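Local coordinates for protein putative sugar isomerase (Parabacteroides distasonis, PDB 3LMZ) that is probably a sugar isomerase built on a xylose isomerase-like TIM barrel, its substrate not established, at residues 214-217 against 218-222; 245-248 against 249-253. One frame throughout, in Å; residues are numbered along the deposited sequence.

Contact 1 (214-217 with 218-222) lies within helix 212-221, and contact 2 (245-248 with 249-253) lies within helix 240-256. These are the last two helices of the TIM-barrel chain, with strand 227-230 between them. Their centres lie about 16 Å apart, and each is about 17 Å from the centre of the chain. The two helices meet through Ile216. CD1 of Ile216 lies 4.1 Å from CZ of Phe250, and CG1 of Ile216 lies 3.9 Å from CG1 of Val253. Contact 1 is untouched by the second subunit, whereas contact 2 reaches it with several side chains. The contacts described here are helix packing within the barrel and at the dimer interface.

Contact 1: 214-217 against 218-222; sequences ALIR and MMREV
Ile216 and Met219, a selenomethionine, meet one turn apart through their ends. CE of Met219 lies 3.5 Å from CD1 of Ile216, tighter than usual for two carbons. The Met219 chain runs straight to SE and then bends at chi3 (-74°), which folds CE back over the preceding turn. CG of Leu215 sits farther from CE of Met219, at 4.2 Å. Ile216 also works on its other branch. CG2 of Ile216 lies over one face of the Arg220 guanidinium, offset toward the rim and 3.5 Å from NH2 of Arg220. The extended Arg220 chain, CG to NE, brings the flat group to CG2, where the two side chains cross at a slant. This is a helix on the outside of a TIM barrel. Leu215 and Met219 pack on Met188 of strand 185-193, and Met218 packs on helix 174-181. Bonds from Met218 N to Ala214 O and from Met219 N to Leu215 O, both 2.9 Å, belong to the regular helical pattern. Arg220 NE bonds to Asn16 OD1 and NH1 to the Thr257 carbonyl, while the side chain of the exposed Arg217 touches Thr257. With an alanine at Arg220, both these bonds would be gone, and CG2 of Ile216 would probably lose the flat group that lies against it.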
# COMPACT_ATOMS: atom_id res chain seq x y z
N ALA A 214 17.50 -2.05 -2.12
CA ALA A 214 18.65 -2.69 -2.70
C ALA A 214 18.31 -3.51 -3.95
O ALA A 214 19.07 -3.53 -4.93
CB ALA A 214 19.39 -3.54 -1.63
N LEU A 215 17.16 -4.18 -3.87
CA LEU A 215 16.67 -4.99 -4.97
C LEU A 215 16.40 -4.08 -6.19
O LEU A 215 16.83 -4.35 -7.31
CB LEU A 215 15.44 -5.78 -4.50
CG LEU A 215 14.86 -6.77 -5.49
CD1 LEU A 215 15.84 -7.99 -5.71
CD2 LEU A 215 13.42 -7.26 -5.14
N ILE A 216 15.73 -2.97 -5.94
CA ILE A 216 15.42 -2.03 -7.02
C ILE A 216 16.69 -1.43 -7.65
O ILE A 216 16.82 -1.39 -8.87
CB ILE A 216 14.55 -0.91 -6.49
CG1 ILE A 216 13.15 -1.47 -6.24
CG2 ILE A 216 14.60 0.35 -7.38
CD1 ILE A 216 12.32 -1.62 -7.41
N ARG A 217 17.66 -1.05 -6.83
CA ARG A 217 18.90 -0.55 -7.37
C ARG A 217 19.62 -1.61 -8.18
O ARG A 217 20.21 -1.32 -9.22
CB ARG A 217 19.81 -0.03 -6.25
CG ARG A 217 19.39 1.26 -5.63
CD ARG A 217 20.42 1.74 -4.59
NE ARG A 217 19.73 2.56 -3.61
CZ ARG A 217 19.39 2.16 -2.39
NH1 ARG A 217 19.75 0.97 -1.89
NH2 ARG A 217 18.74 3.02 -1.62
N MSE A 218 19.59 -2.85 -7.71
CA MSE A 218 20.26 -3.93 -8.41
C MSE A 218 19.61 -4.26 -9.74
O MSE A 218 20.29 -4.61 -10.73
CB MSE A 218 20.39 -5.20 -7.53
CG MSE A 218 21.27 -6.27 -8.17
SE MSE A 218 23.05 -5.72 -8.64
CE MSE A 218 23.75 -5.41 -6.86
N MSE A 219 18.30 -4.17 -9.79
CA MSE A 219 17.60 -4.43 -11.05
C MSE A 219 17.96 -3.40 -12.11
O MSE A 219 18.06 -3.72 -13.28
CB MSE A 219 16.08 -4.54 -10.88
CG MSE A 219 15.64 -5.78 -10.08
SE MSE A 219 13.73 -6.06 -10.01
CE MSE A 219 13.38 -4.62 -8.76
N ARG A 220 18.13 -2.16 -11.65
CA ARG A 220 18.63 -1.11 -12.54
C ARG A 220 20.07 -1.43 -12.97
O ARG A 220 20.41 -1.34 -14.14
CB ARG A 220 18.57 0.24 -11.86
CG ARG A 220 17.19 0.77 -11.61
CD ARG A 220 17.23 2.01 -10.74
NE ARG A 220 15.89 2.36 -10.29
CZ ARG A 220 15.67 3.19 -9.30
NH1 ARG A 220 16.71 3.76 -8.69
NH2 ARG A 220 14.41 3.46 -8.92
N GLU A 221 20.90 -1.85 -12.02
CA GLU A 221 22.32 -2.10 -12.30
C GLU A 221 22.51 -3.24 -13.32
O GLU A 221 23.42 -3.12 -14.19
CB GLU A 221 23.08 -2.35 -10.99
CG GLU A 221 24.47 -2.91 -11.17
CD GLU A 221 25.19 -3.19 -9.85
OE1 GLU A 221 24.91 -2.49 -8.85
OE2 GLU A 221 26.04 -4.12 -9.83
N VAL A 222 21.70 -4.31 -13.23
CA VAL A 222 21.84 -5.44 -14.17
C VAL A 222 20.87 -5.35 -15.33
O VAL A 222 20.85 -6.24 -16.19
CB VAL A 222 21.63 -6.80 -13.45
CG1 VAL A 222 22.62 -6.98 -12.27
CG2 VAL A 222 20.19 -6.96 -13.01

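Contact 2: 245-248 against 249-253; sequences ESIG and YFKAV
Ile247 and Lys251 meet at a slant, one turn apart on helix 240-256. CG2 of Ile247 lies 3.6 Å from CE of Lys251. The lysine chain is extended beyond CG, and its methylenes pass the isoleucine branch before the amine. CG of Lys251 also rests 3.3 Å from the Ile247 carbonyl O. Ile247 O accepts the N-H of Lys251, 2.8 Å from Lys251 N, with an angle of 160° at the hydrogen. Tyr249 N bonds to Glu245 O at 3.0 Å, and Ala252 N to Gly248 O at 3.1 Å. The barrel side is tightly packed, with Ile247 and Phe250 pressing on Leu20 of strand 19-22. The Phe250 ring leaves the turn because its CG stands opposite the backbone N (chi1 -173°). Gly248 brings no side chain to the turn. Lys251 is the one partly exposed residue of the contact, on its less enclosed side, yet its NZ is held by a salt bridge to Glu245 of the second subunit and a bond to the Leu42 carbonyl. Across the same dimer interface Ala252 packs on Ala252 of the second subunit and Tyr249 OH bonds to Asp255 OD2 of that chain, while Glu245 also pairs with Arg207 of its own chain. Two reciprocal Glu245-Lys251 bridges thus join the subunits, and the paired charges are likely to steady each other at the largely buried interface.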
# COMPACT_ATOMS: atom_id res chain seq x y z
N GLU A 245 -1.61 -3.15 0.41
CA GLU A 245 -0.55 -2.50 1.17
C GLU A 245 0.81 -2.84 0.59
O GLU A 245 1.67 -1.98 0.43
CB GLU A 245 -0.55 -2.95 2.64
CG GLU A 245 0.55 -2.31 3.49
CD GLU A 245 0.56 -2.73 4.96
OE1 GLU A 245 -0.51 -3.23 5.42
OE2 GLU A 245 1.60 -2.47 5.60
N SER A 246 1.02 -4.11 0.21
CA SER A 246 2.30 -4.52 -0.32
C SER A 246 2.60 -3.80 -1.65
O SER A 246 3.76 -3.38 -1.90
CB SER A 246 2.28 -6.01 -0.59
OG SER A 246 2.19 -6.82 0.56
N ILE A 247 1.60 -3.64 -2.51
CA ILE A 247 1.72 -2.95 -3.77
C ILE A 247 2.05 -1.47 -3.54
O ILE A 247 2.92 -0.88 -4.21
CB ILE A 247 0.47 -3.19 -4.67
CG1 ILE A 247 0.42 -4.65 -5.16
CG2 ILE A 247 0.43 -2.16 -5.79
CD1 ILE A 247 1.60 -5.13 -6.01
N GLY A 248 1.35 -0.84 -2.61
CA GLY A 248 1.67 0.54 -2.29
C GLY A 248 3.08 0.76 -1.83
O GLY A 248 3.74 1.66 -2.26
N TYR A 249 3.54 -0.09 -0.91
CA TYR A 249 4.88 0.01 -0.39
C TYR A 249 5.87 -0.17 -1.57
O TYR A 249 6.82 0.58 -1.78
CB TYR A 249 5.14 -0.97 0.71
CG TYR A 249 6.34 -0.63 1.60
CD1 TYR A 249 7.61 -0.87 1.18
CD2 TYR A 249 6.15 -0.04 2.86
CE1 TYR A 249 8.72 -0.49 1.99
CE2 TYR A 249 7.21 0.32 3.64
CZ TYR A 249 8.49 0.10 3.21
OH TYR A 249 9.54 0.48 4.00
N PHE A 250 5.68 -1.19 -2.40
CA PHE A 250 6.59 -1.49 -3.49
C PHE A 250 6.57 -0.38 -4.54
O PHE A 250 7.63 -0.04 -5.14
CB PHE A 250 6.22 -2.83 -4.15
CG PHE A 250 7.22 -3.30 -5.18
CD1 PHE A 250 8.36 -3.95 -4.79
CD2 PHE A 250 7.02 -3.04 -6.51
CE1 PHE A 250 9.30 -4.39 -5.73
CE2 PHE A 250 7.97 -3.44 -7.45
CZ PHE A 250 9.10 -4.09 -7.05
N LYS A 251 5.40 0.20 -4.83
CA LYS A 251 5.35 1.32 -5.78
C LYS A 251 6.23 2.49 -5.28
O LYS A 251 6.99 3.10 -6.02
CB LYS A 251 3.93 1.82 -6.01
CG LYS A 251 3.07 0.93 -6.91
CD LYS A 251 1.64 1.50 -6.99
CE LYS A 251 0.74 0.73 -7.92
NZ LYS A 251 -0.64 1.37 -8.02
N ALA A 252 6.10 2.78 -3.98
CA ALA A 252 6.89 3.85 -3.41
C ALA A 252 8.36 3.57 -3.48
O ALA A 252 9.12 4.45 -3.86
CB ALA A 252 6.48 4.15 -1.96
N VAL A 253 8.79 2.37 -3.10
CA VAL A 253 10.22 2.02 -3.24
C VAL A 253 10.69 2.19 -4.69
O VAL A 253 11.75 2.76 -4.95
CB VAL A 253 10.56 0.63 -2.71
CG1 VAL A 253 12.07 0.33 -2.90
CG2 VAL A 253 10.19 0.51 -1.27